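Salicylaldehyde dehydrogenase NahF (Pseudomonas putida, PDB 4JZ6) probably catalyses the NAD+-dependent oxidation of salicylaldehyde to salicylate, a step in the degradation of naphthalene. Local coordinates at residues Glu305-Glu311 and Thr402-Lys408; Ser31-Phe37 and Thr49-Thr55; Val88-Glu93 and Ser121-Arg126; Phe294-Gln299 and Ile340-Val345. One frame throughout, in Å; residues are numbered along the deposited sequence.

Contact 1 of 4, residues Glu305-Glu311 and Thr402-Lys408; sequences ERLVVDE and TVVIRCK
Two extended strands, 306-310 and 402-407, run side by side in the same direction, their axes approaching to 4.6 Å and diverging by 27°. Residues pair with an offset of 97, from Arg-306 with Val-403 to Asp-310 with Cys-407, at CA-CA distances of 4.6-5.0 Å. Backbone bonds alternate as parallel strands require: Val-403 N to Glu-305 O (3.3 Å), Leu-307 N to Val-403 O (2.7 Å), Ile-405 N to Leu-307 O (3.0 Å), Val-309 N to Ile-405 O (3.0 Å), Cys-407 N to Val-309 O (2.9 Å) and Glu-311 N to Cys-407 O (2.8 Å). Among apolar contacts, Val-309 CG2 meets Val-404 CG1 at 3.7 Å on the face covered by helix 311-327. On the other face Val-308 CG1 lies 4.3 Å from Ile-405 CB, and helix 410-418 packs over Val-308 and Cys-407. At the C-terminal end, Arg-406 NH2 reaches Glu-311 OE2 in a long, weak salt bridge (3.5 Å), while Asp-384 and Asp-315 hold its NH1. Asp-310, chi1 t, is the N-cap residue of helix 311-327, and its OD2 also accepts a bond from Gly-409 N. Adjacent parallel strands sandwiched between helices typify the alpha/beta sheet of the aldehyde dehydrogenase catalytic domain.

Contact 2 of 4, residues Ser31-Phe37 and Thr49-Thr55; sequences SSDQQTF and TESANAT
Rotamer choice decides much of how these two antiparallel segments fit together. Phe-37 and Ser-51 form the hydrogen-bonded pair, with Phe-37 N to Ser-51 O at 2.9 Å and Ser-51 N to Phe-37 O at 2.8 Å; Thr-36 and Ala-52 are the neighbouring non-hydrogen-bonded pair, CA-CA 4.5 Å. Asn-53 N to Gln-35 O (2.8 Å) adds one more bond. Phe-37 takes chi1 p with chi2 near 94°, which turns its ring back toward the partner, so that its edge meets Ala-52: CE2 lies 3.3 Å from Ala-52 O. Thr-36, also p, sends OG1 to OE2 of the extended (t, t) Glu-50 at 3.2 Å, while Glu-50 OE1 binds His-17, a remnant of the tag. This is the open end of the beta hairpin made by strands 36-40 and 47-52, within a four-stranded sheet. A type I turn, Ser-31 to Gln-34, leads into it, with Gln-34 at positive phi. Ser-31, Ser-32 and Asp-33 are all p, placing Ser-31 OG 2.5 Å from Asp-33 OD1 and Ser-32 OG a very short 2.4 Å from Thr-55 OG1. Thr-55, p as well, N-caps helix 56-73. Asn-53, chi1 t, offers OD1 to Ser-221 N.

Contact 3 of 4, residues Val88-Glu93 and Ser121-Arg126; sequences VADVME and SANVFR. With EDO (1,2-ethanediol), chain G.
Where small residues face each other, helices can come close, and segments 88-93 and 121-126 do so: both are regular alpha-helix, nearly antiparallel at 170°, with axes 8.2 Å apart. Val-88, chi1 t, opens the first segment by resting CG1 on the face of the Phe-125 ring, 3.4 Å from its centroid and 7° off the normal, a CH-pi contact; Phe-125 has chi1 m and chi2 near -83°. Ala-89 follows at the closest point, CA-CA 4.1 Å from Ala-122; its CB lies 3.3 Å from Ala-122 O and 4.0 Å from Ala-122 CB, and also beneath one face of the Arg-126 guanidinium. The pair joins helices 78-94 and 111-130 in the helical N-terminal part of the aldehyde dehydrogenase fold, with Met-92 resting on helix 195-208 and Phe-125 on helix 170-181. Asp-90, chi1 m, curls its end toward the partner, OD1 to Arg-126 NH2 at 3.0 Å, and a water joins the same OD1 (2.7 Å) to Arg-126 NE (2.9 Å). Met-92 (m, t, p) makes an oblique Met-aromatic contact, SD to Phe-125 CE2 4.0 Å, and sets CE 3.7 Å from Ser-121 CB. Glu-93 (m, t) clasps the guanidinium of Arg-126 with both oxygens, OE2 to NH1 at 2.8 Å and OE1 to NH2 at 2.9 Å, completing a salt-bridge network with Asp-90.

Contact 4 of 4, residues Phe294-Gln299 and Ile340-Val345; sequences FLFQGQ and IIGPMV
This is a buried loop-to-loop contact: segment 294-299 links helix 282-294 to strand 306-310, and segment 340-345 lies between helices 311-327 and 349-362. Phe-296, Gln-297 and Gly-298 all have positive phi (52°, 60°, 58°), forming a left-handed helical turn closed by Gln-297 N to Phe-294 O (3.2 Å), Gly-298 N to Leu-295 O (3.1 Å) and Gln-299 N to Phe-296 O (3.0 Å). The second segment is largely extended and passes nearest at Ile-341, CA-CA 5.0 Å from Gln-297. Gln-297, chi1 m, lies along it, CG 2.9 Å from Gly-342 O; a CB on Gly-342 would fall 2.8 Å from Gln-297 OE1, a clash that glycine avoids. Phe-294 CB packs on Ile-341 CD1 at 3.7 Å. Gln-299 (m, t) accepts a weak bond from Val-345 N at OE1, 3.0 Å. Two waters lie between the loops: one joins Phe-296 N (2.8 Å) to Ile-340 O (2.6 Å), another sits 2.8 Å from Gln-299 NE2 and 2.9 Å from Pro-343 O. Phe-500 of the second subunit packs on Leu-295 and Ile-340. The turn runs directly into Ile-300, Cys-301 and Met-302, and Phe-296 stacks on Trp-113, so the contact probably backs the salicylaldehyde pocket lined by Trp-113 and Cys-301.

How the contacts relate
Burial dominates contacts 1, 3 and 4, whereas contact 2 is only partly buried and carries several exposed residues. Their chemistry follows the secondary structure: main-chain bonding dominates contact 1, strand pairing plus hydroxyl and turn chemistry contact 2, apolar packing edged by charge contact 3, and glutamines with water contact 4. Contacts 1 and 4 alternate along the chain, their nearest atoms about 4 Å apart, and share helix 311-327, since Leu-307 and Phe-294 both rest on Phe-321. Contacts 2 and 3 each press against helix 195-208. Both lie across the centre of the chain from contact 1, about 46 and 38 Å away between centres.

Contact 1 of 4, residues Glu305-Glu311 and Thr402-Lys408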
# COMPACT_ATOMS: atom_id res chain seq x y z
N GLU A 305 25.15 8.07 -3.68
CA GLU A 305 25.55 8.79 -2.48
C GLU A 305 26.62 8.06 -1.68
O GLU A 305 27.27 8.65 -0.82
CB GLU A 305 24.33 9.08 -1.59
CG GLU A 305 23.26 9.92 -2.27
CD GLU A 305 22.82 11.11 -1.44
OE1 GLU A 305 23.33 11.25 -0.31
OE2 GLU A 305 21.98 11.90 -1.92
N ARG A 306 26.80 6.78 -1.97
CA ARG A 306 27.85 5.99 -1.33
C ARG A 306 28.64 5.23 -2.38
O ARG A 306 28.09 4.75 -3.37
CB ARG A 306 27.25 4.96 -0.37
CG ARG A 306 26.79 5.50 0.97
CD ARG A 306 25.81 4.52 1.58
NE ARG A 306 25.75 4.59 3.03
CZ ARG A 306 25.33 3.59 3.81
NH1 ARG A 306 24.94 2.45 3.27
NH2 ARG A 306 25.31 3.74 5.13
N LEU A 307 29.94 5.12 -2.14
CA LEU A 307 30.79 4.20 -2.88
C LEU A 307 31.38 3.22 -1.88
O LEU A 307 32.38 3.53 -1.23
CB LEU A 307 31.92 4.96 -3.58
CG LEU A 307 31.66 5.86 -4.80
CD1 LEU A 307 30.94 5.09 -5.90
CD2 LEU A 307 30.90 7.13 -4.44
N VAL A 308 30.75 2.05 -1.72
CA VAL A 308 31.33 1.04 -0.82
C VAL A 308 32.34 0.17 -1.58
O VAL A 308 32.00 -0.60 -2.47
CB VAL A 308 30.27 0.23 0.01
CG1 VAL A 308 29.20 1.15 0.55
CG2 VAL A 308 29.63 -0.86 -0.79
N VAL A 309 33.62 0.36 -1.26
CA VAL A 309 34.70 -0.26 -2.01
C VAL A 309 35.56 -1.17 -1.14
O VAL A 309 35.81 -0.88 0.03
CB VAL A 309 35.59 0.81 -2.68
CG1 VAL A 309 34.79 1.65 -3.65
CG2 VAL A 309 36.21 1.70 -1.64
N ASP A 310 36.01 -2.28 -1.72
CA ASP A 310 36.87 -3.19 -0.98
C ASP A 310 38.23 -2.54 -0.77
O ASP A 310 38.78 -1.92 -1.68
CB ASP A 310 37.01 -4.51 -1.73
CG ASP A 310 37.47 -5.63 -0.83
OD1 ASP A 310 38.70 -5.82 -0.68
OD2 ASP A 310 36.61 -6.33 -0.26
N GLU A 311 38.76 -2.68 0.44
CA GLU A 311 40.03 -2.07 0.81
C GLU A 311 41.15 -2.43 -0.16
O GLU A 311 42.01 -1.60 -0.44
CB GLU A 311 40.43 -2.46 2.23
CG GLU A 311 40.02 -1.46 3.30
CD GLU A 311 40.83 -0.18 3.28
OE1 GLU A 311 40.41 0.79 3.95
OE2 GLU A 311 41.89 -0.14 2.61
N THR A 402 29.68 13.16 -2.67
CA THR A 402 29.47 11.74 -2.46
C THR A 402 30.55 11.16 -1.54
O THR A 402 31.64 11.74 -1.42
CB THR A 402 29.40 10.98 -3.80
OG1 THR A 402 28.78 9.70 -3.60
CG2 THR A 402 30.79 10.79 -4.40
N VAL A 403 30.24 10.04 -0.88
CA VAL A 403 31.14 9.48 0.13
C VAL A 403 31.66 8.08 -0.19
O VAL A 403 30.96 7.25 -0.78
CB VAL A 403 30.50 9.47 1.54
CG1 VAL A 403 30.06 10.87 1.93
CG2 VAL A 403 29.33 8.50 1.59
N VAL A 404 32.90 7.82 0.21
CA VAL A 404 33.51 6.51 0.05
C VAL A 404 33.58 5.79 1.39
O VAL A 404 34.18 6.28 2.34
CB VAL A 404 34.94 6.61 -0.52
CG1 VAL A 404 35.44 5.24 -0.94
CG2 VAL A 404 34.97 7.56 -1.70
N ILE A 405 32.95 4.62 1.46
CA ILE A 405 33.09 3.76 2.63
C ILE A 405 33.88 2.52 2.24
O ILE A 405 33.48 1.78 1.34
CB ILE A 405 31.73 3.33 3.20
CG1 ILE A 405 30.83 4.55 3.40
CG2 ILE A 405 31.94 2.58 4.50
CD1 ILE A 405 29.37 4.20 3.60
N ARG A 406 35.01 2.32 2.89
CA ARG A 406 35.86 1.17 2.60
C ARG A 406 35.40 -0.02 3.42
O ARG A 406 34.90 0.13 4.54
CB ARG A 406 37.32 1.50 2.88
CG ARG A 406 37.91 2.52 1.93
CD ARG A 406 39.11 3.23 2.52
NE ARG A 406 39.67 4.20 1.59
CZ ARG A 406 40.83 4.06 0.96
NH1 ARG A 406 41.25 5.01 0.13
NH2 ARG A 406 41.58 2.99 1.17
N CYS A 407 35.57 -1.22 2.86
CA CYS A 407 35.15 -2.44 3.54
C CYS A 407 36.06 -3.60 3.19
O CYS A 407 36.83 -3.53 2.23
CB CYS A 407 33.71 -2.80 3.16
SG CYS A 407 33.49 -3.35 1.45
N LYS A 408 35.97 -4.66 3.98
CA LYS A 408 36.74 -5.87 3.74
C LYS A 408 35.81 -7.05 3.52
O LYS A 408 35.22 -7.57 4.47
CB LYS A 408 37.69 -6.15 4.90
CG LYS A 408 38.96 -5.30 4.87
CD LYS A 408 39.39 -4.87 6.27
CE LYS A 408 40.61 -3.95 6.21
NZ LYS A 408 41.04 -3.49 7.57

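Contact 2 of 4, residues Ser31-Phe37 and Thr49-Thr55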
# COMPACT_ATOMS: atom_id res chain seq x y z
N SER A 31 -5.19 32.60 -8.92
CA SER A 31 -5.65 32.00 -7.67
C SER A 31 -6.80 32.81 -7.10
O SER A 31 -7.01 33.95 -7.49
CB SER A 31 -4.51 31.92 -6.66
OG SER A 31 -4.13 33.21 -6.23
N SER A 32 -7.53 32.22 -6.17
CA SER A 32 -8.74 32.85 -5.62
C SER A 32 -8.47 34.19 -4.93
O SER A 32 -9.41 34.92 -4.59
CB SER A 32 -9.45 31.90 -4.66
OG SER A 32 -8.63 31.63 -3.54
N ASP A 33 -7.20 34.51 -4.72
CA ASP A 33 -6.83 35.76 -4.06
C ASP A 33 -5.92 36.62 -4.94
O ASP A 33 -5.29 37.56 -4.45
CB ASP A 33 -6.16 35.47 -2.72
CG ASP A 33 -4.96 34.57 -2.86
OD1 ASP A 33 -4.75 34.02 -3.96
OD2 ASP A 33 -4.22 34.40 -1.86
N GLN A 34 -5.86 36.28 -6.23
CA GLN A 34 -5.02 36.97 -7.21
C GLN A 34 -3.58 37.18 -6.74
O GLN A 34 -2.91 38.13 -7.16
CB GLN A 34 -5.63 38.31 -7.63
CG GLN A 34 -7.02 38.22 -8.23
CD GLN A 34 -8.11 38.27 -7.18
OE1 GLN A 34 -7.97 38.94 -6.16
NE2 GLN A 34 -9.20 37.55 -7.42
N GLN A 35 -3.11 36.30 -5.86
CA GLN A 35 -1.77 36.41 -5.31
C GLN A 35 -0.79 35.56 -6.11
O GLN A 35 -1.16 34.53 -6.67
CB GLN A 35 -1.76 35.99 -3.84
CG GLN A 35 -2.53 36.91 -2.92
CD GLN A 35 -1.61 37.78 -2.09
OE1 GLN A 35 -1.41 38.96 -2.38
NE2 GLN A 35 -1.05 37.19 -1.02
N THR A 36 0.47 36.00 -6.16
CA THR A 36 1.50 35.26 -6.87
C THR A 36 2.66 34.89 -5.96
O THR A 36 2.72 35.30 -4.80
CB THR A 36 2.03 36.04 -8.08
OG1 THR A 36 2.45 37.34 -7.65
CG2 THR A 36 0.95 36.20 -9.13
N PHE A 37 3.58 34.09 -6.50
CA PHE A 37 4.84 33.78 -5.85
C PHE A 37 5.89 33.62 -6.93
O PHE A 37 5.55 33.32 -8.08
CB PHE A 37 4.74 32.51 -5.00
CG PHE A 37 4.64 31.24 -5.80
CD1 PHE A 37 5.78 30.51 -6.10
CD2 PHE A 37 3.42 30.77 -6.22
CE1 PHE A 37 5.69 29.33 -6.83
CE2 PHE A 37 3.32 29.59 -6.95
CZ PHE A 37 4.46 28.87 -7.25
N THR A 49 10.50 32.82 -12.84
CA THR A 49 9.07 32.58 -13.08
C THR A 49 8.19 33.21 -12.00
O THR A 49 8.50 33.13 -10.81
CB THR A 49 8.77 31.07 -13.15
OG1 THR A 49 9.71 30.43 -14.02
CG2 THR A 49 7.35 30.82 -13.65
N GLU A 50 7.10 33.83 -12.42
CA GLU A 50 6.07 34.31 -11.50
C GLU A 50 4.83 33.44 -11.69
O GLU A 50 4.30 33.34 -12.79
CB GLU A 50 5.75 35.78 -11.76
CG GLU A 50 4.76 36.40 -10.78
CD GLU A 50 4.46 37.86 -11.09
OE1 GLU A 50 5.03 38.42 -12.06
OE2 GLU A 50 3.65 38.48 -10.35
N SER A 51 4.39 32.79 -10.62
CA SER A 51 3.28 31.85 -10.71
C SER A 51 2.09 32.26 -9.84
O SER A 51 2.26 32.92 -8.81
CB SER A 51 3.74 30.43 -10.34
OG SER A 51 2.68 29.49 -10.38
N ALA A 52 0.89 31.89 -10.27
CA ALA A 52 -0.30 32.06 -9.44
C ALA A 52 -0.12 31.27 -8.15
O ALA A 52 0.36 30.14 -8.18
CB ALA A 52 -1.54 31.59 -10.19
N ASN A 53 -0.48 31.87 -7.03
CA ASN A 53 -0.28 31.24 -5.73
C ASN A 53 -1.59 30.66 -5.21
O ASN A 53 -2.36 31.36 -4.56
CB ASN A 53 0.29 32.25 -4.73
CG ASN A 53 0.95 31.58 -3.54
OD1 ASN A 53 1.12 30.36 -3.50
ND2 ASN A 53 1.35 32.39 -2.56
N ALA A 54 -1.82 29.39 -5.49
CA ALA A 54 -3.08 28.73 -5.16
C ALA A 54 -3.44 28.84 -3.69
O ALA A 54 -2.57 28.89 -2.82
CB ALA A 54 -3.03 27.26 -5.56
N THR A 55 -4.74 28.92 -3.41
CA THR A 55 -5.23 28.88 -2.05
C THR A 55 -5.87 27.52 -1.80
O THR A 55 -6.01 26.72 -2.73
CB THR A 55 -6.30 29.95 -1.79
OG1 THR A 55 -7.43 29.71 -2.64
CG2 THR A 55 -5.73 31.33 -2.05

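Contact 3 of 4, residues Val88-Glu93 and Ser121-Arg126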
# COMPACT_ATOMS: atom_id res chain seq x y z
N VAL A 88 -0.06 13.01 -26.16
CA VAL A 88 0.67 13.78 -25.16
C VAL A 88 2.17 13.65 -25.41
O VAL A 88 2.88 14.65 -25.46
CB VAL A 88 0.40 13.29 -23.72
CG1 VAL A 88 1.21 14.12 -22.73
CG2 VAL A 88 -1.07 13.38 -23.39
N ALA A 89 2.62 12.42 -25.60
CA ALA A 89 4.03 12.15 -25.89
C ALA A 89 4.50 12.91 -27.12
O ALA A 89 5.54 13.56 -27.09
CB ALA A 89 4.28 10.67 -26.06
N ASP A 90 3.72 12.84 -28.20
CA ASP A 90 4.05 13.57 -29.42
C ASP A 90 4.18 15.07 -29.14
O ASP A 90 5.12 15.72 -29.61
CB ASP A 90 2.98 13.36 -30.49
CG ASP A 90 2.98 11.94 -31.05
OD1 ASP A 90 4.02 11.26 -30.93
OD2 ASP A 90 1.95 11.53 -31.61
N VAL A 91 3.22 15.59 -28.38
CA VAL A 91 3.17 17.02 -28.06
C VAL A 91 4.34 17.46 -27.18
O VAL A 91 4.91 18.53 -27.38
CB VAL A 91 1.83 17.41 -27.41
CG1 VAL A 91 1.85 18.85 -26.92
CG2 VAL A 91 0.70 17.21 -28.40
N MET A 92 4.70 16.62 -26.21
CA MET A 92 5.85 16.93 -25.36
C MET A 92 7.15 16.99 -26.18
O MET A 92 7.99 17.86 -25.97
CB MET A 92 5.99 15.92 -24.23
CG MET A 92 4.80 15.85 -23.30
SD MET A 92 5.26 15.06 -21.74
CE MET A 92 6.28 16.35 -21.02
N GLU A 93 7.31 16.05 -27.11
CA GLU A 93 8.52 16.02 -27.93
C GLU A 93 8.56 17.23 -28.86
O GLU A 93 9.64 17.73 -29.21
CB GLU A 93 8.62 14.71 -28.71
CG GLU A 93 8.83 13.50 -27.81
CD GLU A 93 8.83 12.18 -28.57
OE1 GLU A 93 8.34 12.15 -29.72
OE2 GLU A 93 9.31 11.17 -28.01
N SER A 121 9.79 11.49 -20.17
CA SER A 121 8.39 11.88 -20.02
C SER A 121 7.53 11.35 -21.16
O SER A 121 6.46 10.77 -20.94
CB SER A 121 8.25 13.39 -19.93
OG SER A 121 8.92 13.90 -18.80
N ALA A 122 8.01 11.56 -22.39
CA ALA A 122 7.29 11.11 -23.57
C ALA A 122 7.16 9.59 -23.53
O ALA A 122 6.11 9.04 -23.87
CB ALA A 122 8.00 11.55 -24.83
N ASN A 123 8.23 8.92 -23.11
CA ASN A 123 8.20 7.47 -23.06
C ASN A 123 7.24 6.94 -22.00
O ASN A 123 6.57 5.93 -22.21
CB ASN A 123 9.60 6.89 -22.90
CG ASN A 123 9.64 5.42 -23.26
OD1 ASN A 123 9.58 4.55 -22.38
ND2 ASN A 123 9.72 5.12 -24.55
N VAL A 124 7.17 7.61 -20.85
CA VAL A 124 6.21 7.25 -19.82
C VAL A 124 4.80 7.28 -20.40
O VAL A 124 4.04 6.32 -20.25
CB VAL A 124 6.26 8.19 -18.60
CG1 VAL A 124 5.09 7.93 -17.68
CG2 VAL A 124 7.56 8.01 -17.85
N PHE A 125 4.46 8.38 -21.07
CA PHE A 125 3.15 8.51 -21.69
C PHE A 125 2.89 7.45 -22.74
O PHE A 125 1.77 6.98 -22.89
CB PHE A 125 2.94 9.92 -22.27
CG PHE A 125 2.43 10.92 -21.27
CD1 PHE A 125 1.08 11.00 -20.98
CD2 PHE A 125 3.31 11.76 -20.60
CE1 PHE A 125 0.61 11.90 -20.05
CE2 PHE A 125 2.84 12.66 -19.65
CZ PHE A 125 1.49 12.73 -19.38
N ARG A 126 3.93 7.05 -23.47
CA ARG A 126 3.74 5.99 -24.46
C ARG A 126 3.57 4.63 -23.81
O ARG A 126 2.73 3.83 -24.23
CB ARG A 126 4.89 5.96 -25.47
CG ARG A 126 4.91 7.19 -26.33
CD ARG A 126 5.70 6.96 -27.59
NE ARG A 126 5.57 8.13 -28.46
CZ ARG A 126 6.44 9.13 -28.49
NH1 ARG A 126 7.51 9.11 -27.70
NH2 ARG A 126 6.24 10.15 -29.31
C1 EDO G . 12.10 5.31 -19.55
O1 EDO G . 11.97 4.28 -20.54
C2 EDO G . 10.84 6.17 -19.52
O2 EDO G . 10.92 7.12 -18.45
O HOH W 1 3.45 8.62 -30.43

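Contact 4 of 4, residues Phe294-Gln299 and Ile340-Val345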
# COMPACT_ATOMS: atom_id res chain seq x y z
N PHE A 294 27.28 12.48 -10.17
CA PHE A 294 27.27 13.89 -10.51
C PHE A 294 26.31 14.32 -11.61
O PHE A 294 26.32 15.49 -12.02
CB PHE A 294 28.69 14.35 -10.82
CG PHE A 294 29.63 14.13 -9.69
CD1 PHE A 294 29.47 14.81 -8.50
CD2 PHE A 294 30.66 13.22 -9.81
CE1 PHE A 294 30.33 14.61 -7.44
CE2 PHE A 294 31.53 13.00 -8.76
CZ PHE A 294 31.36 13.70 -7.57
N LEU A 295 25.49 13.40 -12.09
CA LEU A 295 24.45 13.79 -13.02
C LEU A 295 23.49 14.72 -12.29
O LEU A 295 23.08 14.43 -11.16
CB LEU A 295 23.73 12.56 -13.56
CG LEU A 295 22.52 12.81 -14.47
CD1 LEU A 295 22.91 13.64 -15.66
CD2 LEU A 295 21.96 11.48 -14.91
N PHE A 296 23.17 15.86 -12.91
CA PHE A 296 22.28 16.87 -12.32
C PHE A 296 22.72 17.28 -10.91
O PHE A 296 21.89 17.49 -10.02
CB PHE A 296 20.81 16.40 -12.34
CG PHE A 296 19.82 17.46 -11.93
CD1 PHE A 296 19.91 18.75 -12.43
CD2 PHE A 296 18.79 17.15 -11.05
CE1 PHE A 296 18.99 19.72 -12.04
CE2 PHE A 296 17.86 18.12 -10.68
CZ PHE A 296 17.97 19.41 -11.18
N GLN A 297 24.03 17.37 -10.71
CA GLN A 297 24.59 17.82 -9.45
C GLN A 297 24.20 16.94 -8.27
O GLN A 297 24.00 17.46 -7.17
CB GLN A 297 24.15 19.25 -9.14
CG GLN A 297 24.41 20.22 -10.26
CD GLN A 297 23.20 20.49 -11.13
OE1 GLN A 297 23.24 20.27 -12.34
NE2 GLN A 297 22.12 20.97 -10.53
N GLY A 298 24.05 15.64 -8.49
CA GLY A 298 23.66 14.74 -7.42
C GLY A 298 22.33 15.10 -6.78
O GLY A 298 22.08 14.80 -5.61
N GLN A 299 21.47 15.77 -7.55
CA GLN A 299 20.16 16.14 -7.05
C GLN A 299 19.09 15.15 -7.51
O GLN A 299 17.93 15.50 -7.71
CB GLN A 299 19.80 17.56 -7.50
CG GLN A 299 20.61 18.62 -6.81
CD GLN A 299 20.16 20.02 -7.17
OE1 GLN A 299 19.99 20.88 -6.31
NE2 GLN A 299 19.99 20.26 -8.47
N ILE A 340 28.40 20.01 -16.36
CA ILE A 340 28.04 18.76 -15.70
C ILE A 340 27.48 19.11 -14.33
O ILE A 340 26.43 18.61 -13.92
CB ILE A 340 29.24 17.81 -15.58
CG1 ILE A 340 29.90 17.60 -16.95
CG2 ILE A 340 28.81 16.48 -14.97
CD1 ILE A 340 28.95 17.09 -18.01
N ILE A 341 28.19 19.98 -13.63
CA ILE A 341 27.77 20.42 -12.30
C ILE A 341 27.12 21.80 -12.36
O ILE A 341 27.80 22.82 -12.27
CB ILE A 341 28.96 20.46 -11.31
CG1 ILE A 341 29.87 19.24 -11.49
CG2 ILE A 341 28.45 20.57 -9.87
CD1 ILE A 341 29.26 17.95 -11.02
N GLY A 342 25.80 21.83 -12.52
CA GLY A 342 25.07 23.08 -12.50
C GLY A 342 24.87 23.58 -11.08
O GLY A 342 25.35 22.96 -10.13
N PRO A 343 24.18 24.72 -10.92
CA PRO A 343 23.90 25.18 -9.56
C PRO A 343 22.84 24.31 -8.90
O PRO A 343 22.01 23.73 -9.58
CB PRO A 343 23.38 26.60 -9.78
CG PRO A 343 22.85 26.61 -11.18
CD PRO A 343 23.76 25.69 -11.94
N MET A 344 22.88 24.23 -7.57
CA MET A 344 21.84 23.53 -6.83
C MET A 344 20.56 24.35 -6.82
O MET A 344 20.54 25.46 -7.34
CB MET A 344 22.31 23.21 -5.41
CG MET A 344 23.46 22.22 -5.40
SD MET A 344 24.07 21.79 -3.77
CE MET A 344 24.66 23.38 -3.19
N VAL A 345 19.50 23.80 -6.25
CA VAL A 345 18.16 24.38 -6.42
C VAL A 345 17.90 25.62 -5.57
O VAL A 345 17.15 26.51 -5.98
CB VAL A 345 17.05 23.32 -6.15
CG1 VAL A 345 17.00 22.95 -4.68
CG2 VAL A 345 15.70 23.83 -6.62
O HOH W 2 24.54 17.15 -15.01
O HOH W 3 19.29 22.91 -9.20